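PDB 2CH9: cystatin-F, which inhibits cysteine proteases such as papain and cathepsin L, more weakly than other cystatins, and forms a disulfide-linked homodimer. Local coordinates for residues I23-P28 / S54-A59; Q32-S37 / L71-G76; M48-E53 / C80-H85; L67-E72 / V109-W114. All coordinates share one frame; numbering follows the deposited sequence.

Interaction 1. Residues I23-P28 / S54-A59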
# COMPACT_ATOMS: atom_id res chain seq x y z
N ILE A 23 13.10 -4.33 -3.60
CA ILE A 23 13.44 -5.61 -4.20
C ILE A 23 13.86 -5.37 -5.64
O ILE A 23 13.38 -4.42 -6.26
CB ILE A 23 12.25 -6.62 -4.05
CG1 ILE A 23 12.69 -8.05 -4.44
CG2 ILE A 23 10.99 -6.12 -4.79
CD1 ILE A 23 11.61 -9.10 -4.16
N LYS A 24 14.80 -6.19 -6.15
CA LYS A 24 15.30 -6.07 -7.52
C LYS A 24 14.17 -6.21 -8.53
O LYS A 24 13.27 -7.03 -8.34
CB LYS A 24 16.39 -7.11 -7.82
CG LYS A 24 17.57 -7.08 -6.85
CD LYS A 24 18.82 -7.78 -7.43
CE LYS A 24 19.71 -8.37 -6.33
NZ LYS A 24 19.81 -7.51 -5.10
N THR A 25 14.22 -5.43 -9.60
CA THR A 25 13.10 -5.38 -10.57
C THR A 25 13.13 -6.58 -11.54
O THR A 25 12.22 -6.75 -12.35
CB THR A 25 13.07 -4.03 -11.34
OG1 THR A 25 14.32 -3.86 -12.04
CG2 THR A 25 12.90 -2.84 -10.38
N ASN A 26 14.17 -7.40 -11.46
CA ASN A 26 14.25 -8.65 -12.22
C ASN A 26 14.05 -9.92 -11.36
O ASN A 26 14.27 -11.03 -11.84
CB ASN A 26 15.54 -8.73 -13.06
CG ASN A 26 16.80 -8.91 -12.21
OD1 ASN A 26 16.77 -8.80 -10.98
ND2 ASN A 26 17.92 -9.18 -12.88
N ASP A 27 13.65 -9.73 -10.11
CA ASP A 27 13.32 -10.85 -9.22
C ASP A 27 12.17 -11.65 -9.84
O ASP A 27 11.19 -11.06 -10.29
CB ASP A 27 12.94 -10.33 -7.84
CG ASP A 27 12.39 -11.41 -6.92
OD1 ASP A 27 13.19 -12.07 -6.23
OD2 ASP A 27 11.16 -11.58 -6.88
N PRO A 28 12.31 -12.99 -9.90
CA PRO A 28 11.28 -13.79 -10.55
C PRO A 28 9.87 -13.53 -9.99
O PRO A 28 8.92 -13.47 -10.76
CB PRO A 28 11.74 -15.24 -10.30
CG PRO A 28 13.24 -15.13 -10.11
CD PRO A 28 13.43 -13.82 -9.39
N SER A 54 6.09 -4.09 -20.16
CA SER A 54 7.25 -3.78 -20.99
C SER A 54 8.48 -3.39 -20.18
O SER A 54 9.60 -3.59 -20.64
CB SER A 54 6.93 -2.71 -22.05
OG SER A 54 6.63 -1.45 -21.47
N ARG A 55 8.29 -2.85 -18.98
CA ARG A 55 9.40 -2.42 -18.14
C ARG A 55 8.95 -2.30 -16.70
O ARG A 55 7.88 -1.78 -16.44
CB ARG A 55 9.96 -1.07 -18.65
CG ARG A 55 11.19 -0.57 -17.92
CD ARG A 55 11.98 0.43 -18.78
NE ARG A 55 11.37 1.76 -18.78
CZ ARG A 55 11.97 2.88 -18.36
NH1 ARG A 55 13.22 2.84 -17.89
NH2 ARG A 55 11.32 4.03 -18.40
N ILE A 56 9.77 -2.77 -15.77
CA ILE A 56 9.49 -2.58 -14.36
C ILE A 56 10.56 -1.65 -13.83
O ILE A 56 11.73 -2.02 -13.77
CB ILE A 56 9.52 -3.91 -13.59
CG1 ILE A 56 8.53 -4.89 -14.21
CG2 ILE A 56 9.22 -3.68 -12.10
CD1 ILE A 56 8.86 -6.32 -13.95
N THR A 57 10.15 -0.43 -13.46
CA THR A 57 11.12 0.59 -13.10
C THR A 57 11.44 0.60 -11.60
O THR A 57 12.57 0.87 -11.21
CB THR A 57 10.69 2.00 -13.58
OG1 THR A 57 9.27 2.13 -13.46
CG2 THR A 57 11.05 2.18 -15.04
N ARG A 58 10.43 0.28 -10.78
CA ARG A 58 10.59 0.28 -9.32
C ARG A 58 9.74 -0.82 -8.71
O ARG A 58 8.70 -1.17 -9.25
CB ARG A 58 10.24 1.66 -8.72
CG ARG A 58 11.23 2.74 -9.11
CD ARG A 58 11.07 4.07 -8.38
NE ARG A 58 10.12 4.96 -9.07
CZ ARG A 58 9.89 6.23 -8.74
NH1 ARG A 58 10.52 6.79 -7.72
NH2 ARG A 58 8.99 6.94 -9.43
N ALA A 59 10.19 -1.36 -7.58
CA ALA A 59 9.50 -2.48 -6.94
C ALA A 59 9.79 -2.48 -5.44
O ALA A 59 10.95 -2.31 -5.03
CB ALA A 59 9.93 -3.80 -7.55
O HOH W 1 13.45 -1.42 -7.07

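Interaction 2. Residues Q32-S37 / L71-G76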
# COMPACT_ATOMS: atom_id res chain seq x y z
N GLN A 32 6.62 -12.06 -12.12
CA GLN A 32 5.31 -12.70 -12.14
C GLN A 32 4.23 -11.72 -11.67
O GLN A 32 3.13 -11.72 -12.19
CB GLN A 32 5.30 -13.97 -11.29
CG GLN A 32 3.98 -14.73 -11.31
CD GLN A 32 3.55 -15.17 -12.72
OE1 GLN A 32 4.16 -16.07 -13.31
NE2 GLN A 32 2.49 -14.54 -13.26
N ALA A 33 4.56 -10.88 -10.69
CA ALA A 33 3.60 -9.89 -10.20
C ALA A 33 3.25 -8.85 -11.28
O ALA A 33 2.08 -8.46 -11.42
CB ALA A 33 4.12 -9.23 -8.91
N ALA A 34 4.25 -8.43 -12.05
CA ALA A 34 4.04 -7.51 -13.16
C ALA A 34 3.17 -8.13 -14.26
O ALA A 34 2.39 -7.43 -14.91
CB ALA A 34 5.37 -7.05 -13.73
N ARG A 35 3.32 -9.44 -14.48
CA ARG A 35 2.43 -10.18 -15.39
C ARG A 35 0.99 -10.20 -14.88
O ARG A 35 0.05 -9.98 -15.66
CB ARG A 35 2.94 -11.61 -15.64
CG ARG A 35 2.02 -12.48 -16.51
CD ARG A 35 1.72 -11.86 -17.90
NE ARG A 35 2.93 -11.58 -18.66
CZ ARG A 35 3.63 -12.48 -19.35
NH1 ARG A 35 3.25 -13.75 -19.41
NH2 ARG A 35 4.74 -12.10 -19.99
N TYR A 36 0.80 -10.48 -13.60
CA TYR A 36 -0.55 -10.39 -13.02
C TYR A 36 -1.18 -9.01 -13.24
O TYR A 36 -2.38 -8.90 -13.55
CB TYR A 36 -0.55 -10.71 -11.55
CG TYR A 36 -0.25 -12.14 -11.26
CD1 TYR A 36 -0.81 -13.17 -12.02
CD2 TYR A 36 0.56 -12.49 -10.18
CE1 TYR A 36 -0.53 -14.51 -11.73
CE2 TYR A 36 0.85 -13.81 -9.88
CZ TYR A 36 0.29 -14.81 -10.65
OH TYR A 36 0.57 -16.11 -10.34
N SER A 37 -0.37 -7.96 -13.07
CA SER A 37 -0.85 -6.58 -13.19
C SER A 37 -1.40 -6.31 -14.58
O SER A 37 -2.51 -5.77 -14.73
CB SER A 37 0.28 -5.61 -12.89
OG SER A 37 0.72 -5.80 -11.57
N LEU A 71 4.45 -2.08 -7.30
CA LEU A 71 5.21 -2.04 -8.55
C LEU A 71 4.94 -0.78 -9.35
O LEU A 71 3.82 -0.30 -9.42
CB LEU A 71 4.90 -3.24 -9.43
CG LEU A 71 5.02 -4.66 -8.89
CD1 LEU A 71 4.68 -5.62 -10.00
CD2 LEU A 71 6.43 -4.96 -8.34
N GLU A 72 6.01 -0.27 -9.95
CA GLU A 72 5.94 0.74 -10.98
C GLU A 72 6.33 0.01 -12.27
O GLU A 72 7.47 -0.38 -12.46
CB GLU A 72 6.91 1.89 -10.68
CG GLU A 72 6.81 3.07 -11.61
CD GLU A 72 7.84 4.14 -11.27
OE1 GLU A 72 9.05 3.94 -11.55
OE2 GLU A 72 7.44 5.20 -10.73
N VAL A 73 5.35 -0.16 -13.15
CA VAL A 73 5.49 -1.05 -14.30
C VAL A 73 4.94 -0.34 -15.56
O VAL A 73 3.89 0.30 -15.50
CB VAL A 73 4.78 -2.42 -14.05
CG1 VAL A 73 3.41 -2.22 -13.40
CG2 VAL A 73 4.67 -3.26 -15.32
N GLU A 74 5.69 -0.39 -16.65
CA GLU A 74 5.18 0.11 -17.92
C GLU A 74 4.55 -1.05 -18.69
O GLU A 74 5.06 -2.17 -18.68
CB GLU A 74 6.29 0.77 -18.74
CG GLU A 74 6.68 2.16 -18.23
CD GLU A 74 7.97 2.67 -18.83
OE1 GLU A 74 8.33 2.26 -19.96
OE2 GLU A 74 8.64 3.51 -18.17
N ILE A 75 3.41 -0.78 -19.33
CA ILE A 75 2.75 -1.78 -20.17
C ILE A 75 2.58 -1.25 -21.58
O ILE A 75 2.45 -0.04 -21.78
CB ILE A 75 1.39 -2.21 -19.58
CG1 ILE A 75 0.40 -1.05 -19.55
CG2 ILE A 75 1.59 -2.81 -18.17
CD1 ILE A 75 -1.03 -1.48 -19.24
N GLY A 76 2.61 -2.14 -22.56
CA GLY A 76 2.51 -1.75 -23.96
C GLY A 76 1.59 -2.65 -24.77
O GLY A 76 1.45 -3.84 -24.48

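Interaction 3. Residues M48-E53 / C80-H85. With ZN (zinc ion), chain F.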
# COMPACT_ATOMS: atom_id res chain seq x y z
N MET A 48 -8.80 -3.79 -28.36
CA MET A 48 -8.91 -4.91 -29.27
C MET A 48 -7.67 -5.81 -29.22
O MET A 48 -7.71 -6.97 -29.62
CB MET A 48 -9.26 -4.41 -30.67
CG MET A 48 -8.21 -4.52 -31.74
SD MET A 48 -9.06 -4.83 -33.30
CE MET A 48 -9.86 -6.41 -32.95
N PHE A 49 -6.58 -5.27 -28.69
CA PHE A 49 -5.34 -6.02 -28.48
C PHE A 49 -5.01 -6.23 -27.00
O PHE A 49 -5.42 -5.44 -26.14
CB PHE A 49 -4.16 -5.34 -29.17
CG PHE A 49 -4.27 -5.29 -30.67
CD1 PHE A 49 -4.02 -6.42 -31.44
CD2 PHE A 49 -4.62 -4.10 -31.31
CE1 PHE A 49 -4.12 -6.38 -32.83
CE2 PHE A 49 -4.73 -4.06 -32.71
CZ PHE A 49 -4.47 -5.19 -33.47
N LEU A 50 -4.27 -7.29 -26.71
CA LEU A 50 -3.74 -7.51 -25.37
C LEU A 50 -2.52 -6.61 -25.12
O LEU A 50 -1.72 -6.34 -26.02
CB LEU A 50 -3.33 -8.98 -25.16
CG LEU A 50 -4.34 -10.12 -25.19
CD1 LEU A 50 -3.58 -11.44 -25.14
CD2 LEU A 50 -5.34 -10.03 -24.04
N PHE A 51 -2.38 -6.15 -23.88
CA PHE A 51 -1.19 -5.43 -23.46
C PHE A 51 -0.26 -6.38 -22.73
O PHE A 51 -0.70 -7.42 -22.25
CB PHE A 51 -1.57 -4.25 -22.57
CG PHE A 51 -2.06 -3.05 -23.33
CD1 PHE A 51 -3.23 -3.10 -24.08
CD2 PHE A 51 -1.36 -1.84 -23.27
CE1 PHE A 51 -3.69 -1.97 -24.78
CE2 PHE A 51 -1.80 -0.71 -23.97
CZ PHE A 51 -2.97 -0.78 -24.72
N LYS A 52 1.01 -6.01 -22.62
CA LYS A 52 2.01 -6.82 -21.93
C LYS A 52 2.96 -5.90 -21.16
O LYS A 52 3.26 -4.78 -21.60
CB LYS A 52 2.79 -7.65 -22.96
CG LYS A 52 3.85 -8.60 -22.43
CD LYS A 52 4.52 -9.33 -23.58
CE LYS A 52 5.58 -10.30 -23.09
NZ LYS A 52 6.26 -10.99 -24.23
N GLU A 53 3.42 -6.35 -19.99
CA GLU A 53 4.37 -5.56 -19.22
C GLU A 53 5.62 -5.34 -20.09
O GLU A 53 6.13 -6.28 -20.72
CB GLU A 53 4.68 -6.25 -17.88
CG GLU A 53 5.59 -7.50 -17.95
CD GLU A 53 4.89 -8.77 -18.41
OE1 GLU A 53 3.67 -8.78 -18.72
OE2 GLU A 53 5.58 -9.80 -18.48
N CYS A 80 -1.20 -9.13 -30.45
CA CYS A 80 -2.10 -10.24 -30.19
C CYS A 80 -3.47 -9.73 -29.85
O CYS A 80 -3.62 -8.94 -28.92
CB CYS A 80 -1.62 -11.06 -29.01
SG CYS A 80 -0.23 -12.14 -29.26
N LYS A 81 -4.46 -10.21 -30.58
CA LYS A 81 -5.85 -9.83 -30.32
C LYS A 81 -6.37 -10.44 -29.01
O LYS A 81 -6.00 -11.56 -28.62
CB LYS A 81 -6.74 -10.20 -31.51
CG LYS A 81 -6.62 -9.21 -32.66
CD LYS A 81 -7.77 -9.37 -33.64
CE LYS A 81 -7.64 -8.39 -34.79
NZ LYS A 81 -8.92 -8.28 -35.57
N LYS A 82 -7.21 -9.66 -28.33
CA LYS A 82 -7.91 -10.11 -27.14
C LYS A 82 -8.94 -11.18 -27.52
O LYS A 82 -9.34 -11.26 -28.68
CB LYS A 82 -8.59 -8.90 -26.49
CG LYS A 82 -8.87 -9.08 -25.02
CD LYS A 82 -9.38 -7.82 -24.34
CE LYS A 82 -10.13 -8.22 -23.08
NZ LYS A 82 -10.77 -7.07 -22.39
N ASN A 83 -9.35 -12.01 -26.56
CA ASN A 83 -10.43 -13.01 -26.78
C ASN A 83 -10.14 -14.08 -27.85
O ASN A 83 -11.06 -14.64 -28.46
CB ASN A 83 -11.78 -12.31 -27.05
CG ASN A 83 -12.28 -11.48 -25.87
OD1 ASN A 83 -12.83 -10.39 -26.05
ND2 ASN A 83 -12.09 -11.99 -24.66
N GLN A 84 -8.85 -14.38 -28.05
CA GLN A 84 -8.44 -15.47 -28.95
C GLN A 84 -7.59 -16.52 -28.23
O GLN A 84 -7.00 -17.40 -28.87
CB GLN A 84 -7.72 -14.92 -30.20
CG GLN A 84 -8.62 -14.06 -31.12
CD GLN A 84 -8.04 -13.81 -32.52
OE1 GLN A 84 -7.00 -14.35 -32.89
NE2 GLN A 84 -8.74 -13.00 -33.30
N HIS A 85 -7.57 -16.43 -26.89
CA HIS A 85 -6.88 -17.37 -26.00
C HIS A 85 -5.39 -17.41 -26.25
O HIS A 85 -4.78 -18.49 -26.25
CB HIS A 85 -7.46 -18.79 -26.12
CG HIS A 85 -8.95 -18.84 -26.01
ND1 HIS A 85 -9.59 -18.88 -24.78
CD2 HIS A 85 -9.92 -18.82 -26.96
CE1 HIS A 85 -10.90 -18.89 -24.99
NE2 HIS A 85 -11.12 -18.86 -26.30
ZN ZN F . -8.77 -18.96 -22.90
O HOH W 2 -10.16 -20.57 -22.54
O HOH W 3 -9.11 -17.42 -21.85
O HOH W 4 -6.71 -18.43 -22.76

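Interaction 4. Residues L67-E72 / V109-W114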
# COMPACT_ATOMS: atom_id res chain seq x y z
N LEU A 67 3.08 -12.38 0.07
CA LEU A 67 3.91 -11.32 -0.49
C LEU A 67 3.07 -10.27 -1.22
O LEU A 67 2.35 -10.59 -2.17
CB LEU A 67 4.94 -11.91 -1.46
CG LEU A 67 6.04 -12.83 -0.86
CD1 LEU A 67 7.11 -13.17 -1.87
CD2 LEU A 67 6.70 -12.23 0.37
N LYS A 68 3.16 -9.03 -0.76
CA LYS A 68 2.49 -7.93 -1.45
C LYS A 68 3.53 -7.12 -2.22
O LYS A 68 4.48 -6.58 -1.63
CB LYS A 68 1.76 -7.01 -0.46
CG LYS A 68 0.89 -5.95 -1.13
CD LYS A 68 0.61 -4.80 -0.22
CE LYS A 68 -0.85 -4.42 -0.32
NZ LYS A 68 -1.16 -3.04 0.16
N TYR A 69 3.38 -7.08 -3.54
CA TYR A 69 4.29 -6.30 -4.39
C TYR A 69 3.72 -4.94 -4.65
O TYR A 69 2.52 -4.79 -4.88
CB TYR A 69 4.54 -7.02 -5.71
CG TYR A 69 5.26 -8.33 -5.51
CD1 TYR A 69 6.66 -8.37 -5.40
CD2 TYR A 69 4.55 -9.52 -5.39
CE1 TYR A 69 7.31 -9.58 -5.20
CE2 TYR A 69 5.20 -10.72 -5.18
CZ TYR A 69 6.57 -10.75 -5.10
OH TYR A 69 7.19 -11.95 -4.91
N MET A 70 4.55 -3.92 -4.53
CA MET A 70 4.15 -2.58 -4.94
C MET A 70 5.05 -2.26 -6.13
O MET A 70 6.27 -2.19 -5.97
CB MET A 70 4.36 -1.57 -3.80
CG MET A 70 3.61 -1.96 -2.55
SD MET A 70 4.03 -0.93 -1.14
CE MET A 70 2.71 -1.40 -0.02
N LEU A 71 4.45 -2.08 -7.30
CA LEU A 71 5.21 -2.04 -8.55
C LEU A 71 4.94 -0.78 -9.35
O LEU A 71 3.82 -0.30 -9.42
CB LEU A 71 4.90 -3.24 -9.43
CG LEU A 71 5.02 -4.66 -8.89
CD1 LEU A 71 4.68 -5.62 -10.00
CD2 LEU A 71 6.43 -4.96 -8.34
N GLU A 72 6.01 -0.27 -9.95
CA GLU A 72 5.94 0.74 -10.98
C GLU A 72 6.33 0.01 -12.27
O GLU A 72 7.47 -0.38 -12.46
CB GLU A 72 6.91 1.89 -10.68
CG GLU A 72 6.81 3.07 -11.61
CD GLU A 72 7.84 4.14 -11.27
OE1 GLU A 72 9.05 3.94 -11.55
OE2 GLU A 72 7.44 5.20 -10.73
N VAL A 109 0.04 -6.12 -5.88
CA VAL A 109 -0.27 -7.49 -6.23
C VAL A 109 0.04 -8.33 -5.00
O VAL A 109 1.17 -8.30 -4.49
CB VAL A 109 0.65 -7.98 -7.38
CG1 VAL A 109 0.38 -9.44 -7.70
CG2 VAL A 109 0.49 -7.11 -8.63
N TRP A 110 -0.96 -9.06 -4.53
CA TRP A 110 -0.81 -9.90 -3.34
C TRP A 110 -0.74 -11.36 -3.78
O TRP A 110 -1.66 -11.86 -4.44
CB TRP A 110 -1.98 -9.69 -2.38
CG TRP A 110 -1.85 -10.43 -1.06
CD1 TRP A 110 -0.77 -10.44 -0.20
CD2 TRP A 110 -2.85 -11.26 -0.45
NE1 TRP A 110 -1.04 -11.22 0.89
CE2 TRP A 110 -2.31 -11.74 0.77
CE3 TRP A 110 -4.15 -11.63 -0.81
CZ2 TRP A 110 -3.02 -12.58 1.63
CZ3 TRP A 110 -4.86 -12.47 0.04
CH2 TRP A 110 -4.29 -12.93 1.25
N VAL A 111 0.36 -12.03 -3.44
CA VAL A 111 0.57 -13.41 -3.89
C VAL A 111 0.78 -14.31 -2.69
O VAL A 111 1.63 -14.02 -1.83
CB VAL A 111 1.75 -13.52 -4.88
CG1 VAL A 111 1.87 -14.94 -5.44
CG2 VAL A 111 1.61 -12.50 -6.00
N VAL A 112 -0.01 -15.37 -2.60
CA VAL A 112 0.18 -16.38 -1.56
C VAL A 112 0.47 -17.74 -2.23
O VAL A 112 -0.46 -18.53 -2.46
CB VAL A 112 -1.01 -16.46 -0.58
CG1 VAL A 112 -0.63 -17.27 0.64
CG2 VAL A 112 -1.44 -15.06 -0.14
N PRO A 113 1.75 -18.02 -2.55
CA PRO A 113 2.13 -19.20 -3.34
C PRO A 113 1.78 -20.51 -2.67
O PRO A 113 1.48 -21.48 -3.37
CB PRO A 113 3.65 -19.06 -3.48
CG PRO A 113 3.91 -17.60 -3.27
CD PRO A 113 2.94 -17.22 -2.19
N TRP A 114 1.81 -20.55 -1.35
CA TRP A 114 1.45 -21.80 -0.67
C TRP A 114 -0.05 -22.07 -0.68
O TRP A 114 -0.49 -23.19 -0.40
CB TRP A 114 2.05 -21.89 0.75
CG TRP A 114 1.71 -20.75 1.66
CD1 TRP A 114 0.71 -20.71 2.59
CD2 TRP A 114 2.41 -19.51 1.76
NE1 TRP A 114 0.73 -19.51 3.25
CE2 TRP A 114 1.76 -18.75 2.77
CE3 TRP A 114 3.51 -18.96 1.10
CZ2 TRP A 114 2.18 -17.47 3.12
CZ3 TRP A 114 3.92 -17.68 1.44
CH2 TRP A 114 3.26 -16.95 2.45

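Interaction 1. Residues I23-P28 / S54-A59
The amide N of Ile23 sits above the flat carbonyl group of Ala59, 44° out of its plane, and donates to Ala59 O at 3.3 Å; earlier on the same strand, the Arg55 guanidinium carries Thr57 CG2 on one face, 3.5 Å above its centre. This is the start of the cystatin fold, in which a long helix is wrapped by an antiparallel sheet: residues 23-28 lead from the short edge strand 21-22 into helix 28-44 and lie against strand 49-63. After Ile23 the direct strand pairing gives way to a water, which donates to Ile23 O and accepts from Ala59 N, 3.3 Å away. A type I turn from Lys24 to Asp27 then brings the chain to the helix, where Asp27 is the N-cap and its OD2 accepts from Val30 N. Thr25 bridges turn and strand. Its CG2 stands anti to the carbonyl carbon and beside the backbone N (OG1 at chi1 59°), and Thr25 CG2 lies 3.8 Å from Thr57 O, while its CB meets Ile56 O at 3.4 Å. The strand has a classic beta bulge here, Thr57 and Arg58 both facing Glu72, which also binds their side chains. Ile56, next to Thr25, packs on Val30, Leu31 and Ala34 of the helix, and its CD1 comes to 3.7 Å from Thr25 O.

Interaction 2. Residues Q32-S37 / L71-G76
Leu71 pushes one methyl, CD1, into the backbone of the helix, 3.5 Å from Ala34 N, and this is the tight part of the contact. Its chi2 of -179° extends CD1 away from the strand, where it also meets Ala33 CB at 3.8 Å. The two alanines let strand and helix come close: their axes pass 9.6 Å apart, at 57° between their directions. Ser37 keeps its polar end occupied in this buried setting. Its OG donates to Ala33 O at 3.0 Å, from the face of that carbonyl opposite to the one used by Ser37 N, and is also hydrogen-bonded to Ser107 OG of strand 102-112. Toward Val73 the packing is slacker, with Ala34 CB 4.2 Å from Val73 CG2 in one of two modelled conformers, so this touch is doubtful. The side of the helix turned from the strand is nearer solvent: exposed Gln32 lays NE2 over a face of the Tyr36 ring, 3.3 Å above its plane and toward the rim, and Arg35 forms salt bridges with Asp89 and Glu53. A long helix laid obliquely across an antiparallel sheet, here meeting it through Ala33, Ala34 and Ser37, is the core of the cystatin fold.

Interaction 3. Residues M48-E53 / C80-H85
Phe49 and Lys81 form an antiparallel non-hydrogen-bonded pair, CA atoms 4.3 Å apart, flanked by two nearly straight bonds: Lys82 N to Met48 O at 3.0 Å and Leu50 N to Cys80 O at 2.8 Å. In the cystatin fold this is the far end of the pairing between strands 49-63 and 67-78, just where the chain turns a corner at Cys80, which is tied by a disulfide to Cys91. Cys80 O also lies at the edge of the Phe49 ring, close to its plane. Met48 sets CG over one face of that ring, then bends at chi2 and chi3, so that its methyl swings back onto Lys81. Met48 CE comes to 3.5 Å from Lys81 CE, a tight pair, as the two side chains cross obliquely. Nearer the backbone, Lys81 CG touches Phe49 CE1 at 3.8 Å. An alanine in place of Lys81 would probably take away the lysine chain that the Met48 methyl rests on, leaving that methyl freer to turn, and open a gap beside Phe49 CE1. Next along, Leu50 CD2 meets Lys82 CG at 3.8 Å, the side chains at about a right angle; the extended Lys82 carries NZ to Asn42 O, beside a fucose of the glycan. Past the turn, exposed His85 binds through ND1, at 2.1 Å, a zinc ion, which three waters also bind.

Interaction 4. Residues L67-E72 / V109-W114
Tyr69 and Val109, like Leu67 and Val111, are antiparallel hydrogen-bonded pairs, each joined by two backbone bonds, the shortest being Tyr69 N to Val109 O at 2.7 Å. The side chains of these four residues go to one face of the sheet. Chi1 of -64° sets Tyr69 CG anti to the carbonyl carbon, and the ring, turned by chi2 of -84°, has one edge toward the partner strand: Tyr69 CD2 lies 3.7 Å from Val109 O, and CE2 meets Val111 CG2 at 4.1 Å, both near the ring plane. The other face carries Lys68 and Trp110, a non-hydrogen-bonded pair. Trp110 has CG anti to its backbone N (chi1 -175°); CD1 approaches Leu67 O at 3.7 Å, and Lys68 N lies at the ring edge. Val112 CG2 covers one face, 3.4 Å above the plane and toward the rim, while NE1 is bound to Val64 O, in the hairpin segment that forms the secondary area of contact. Lys68 bends at chi3, and its NZ makes a salt bridge with Glu108. Pro113 and Trp114, just beyond the strand, match the Pro-Trp pair of the second hairpin that cystatins present to proteases. Strand 67-78 lies between 49-63 and 102-112; Tyr69 packs on Ala33 and Val109 on Ser37 of helix 28-44, whereas on the other face Met70 meets Met70 of the second subunit.

How the interactions relate
From the N terminus, interaction 1 closes the first loop, bringing the entry to helix 28-44 back against strand 49-63 and enclosing most of that helix. Interaction 2 starts inside this loop and ends beyond it, on strand 67-78, so the two cross; it ties helix to sheet at the centre of the chain. Interaction 3 crosses interactions 1, 2 and 4, joining the start of strand 49-63 to the turn after strand 67-78, at the end of the sheet remote from interaction 4. Interaction 4 opens only after interaction 1 has closed. It shares Leu71 and Glu72 with interaction 2, and adds strand 102-112, so that helix 28-44 and strands 49-63, 67-78 and 102-112 are tied together.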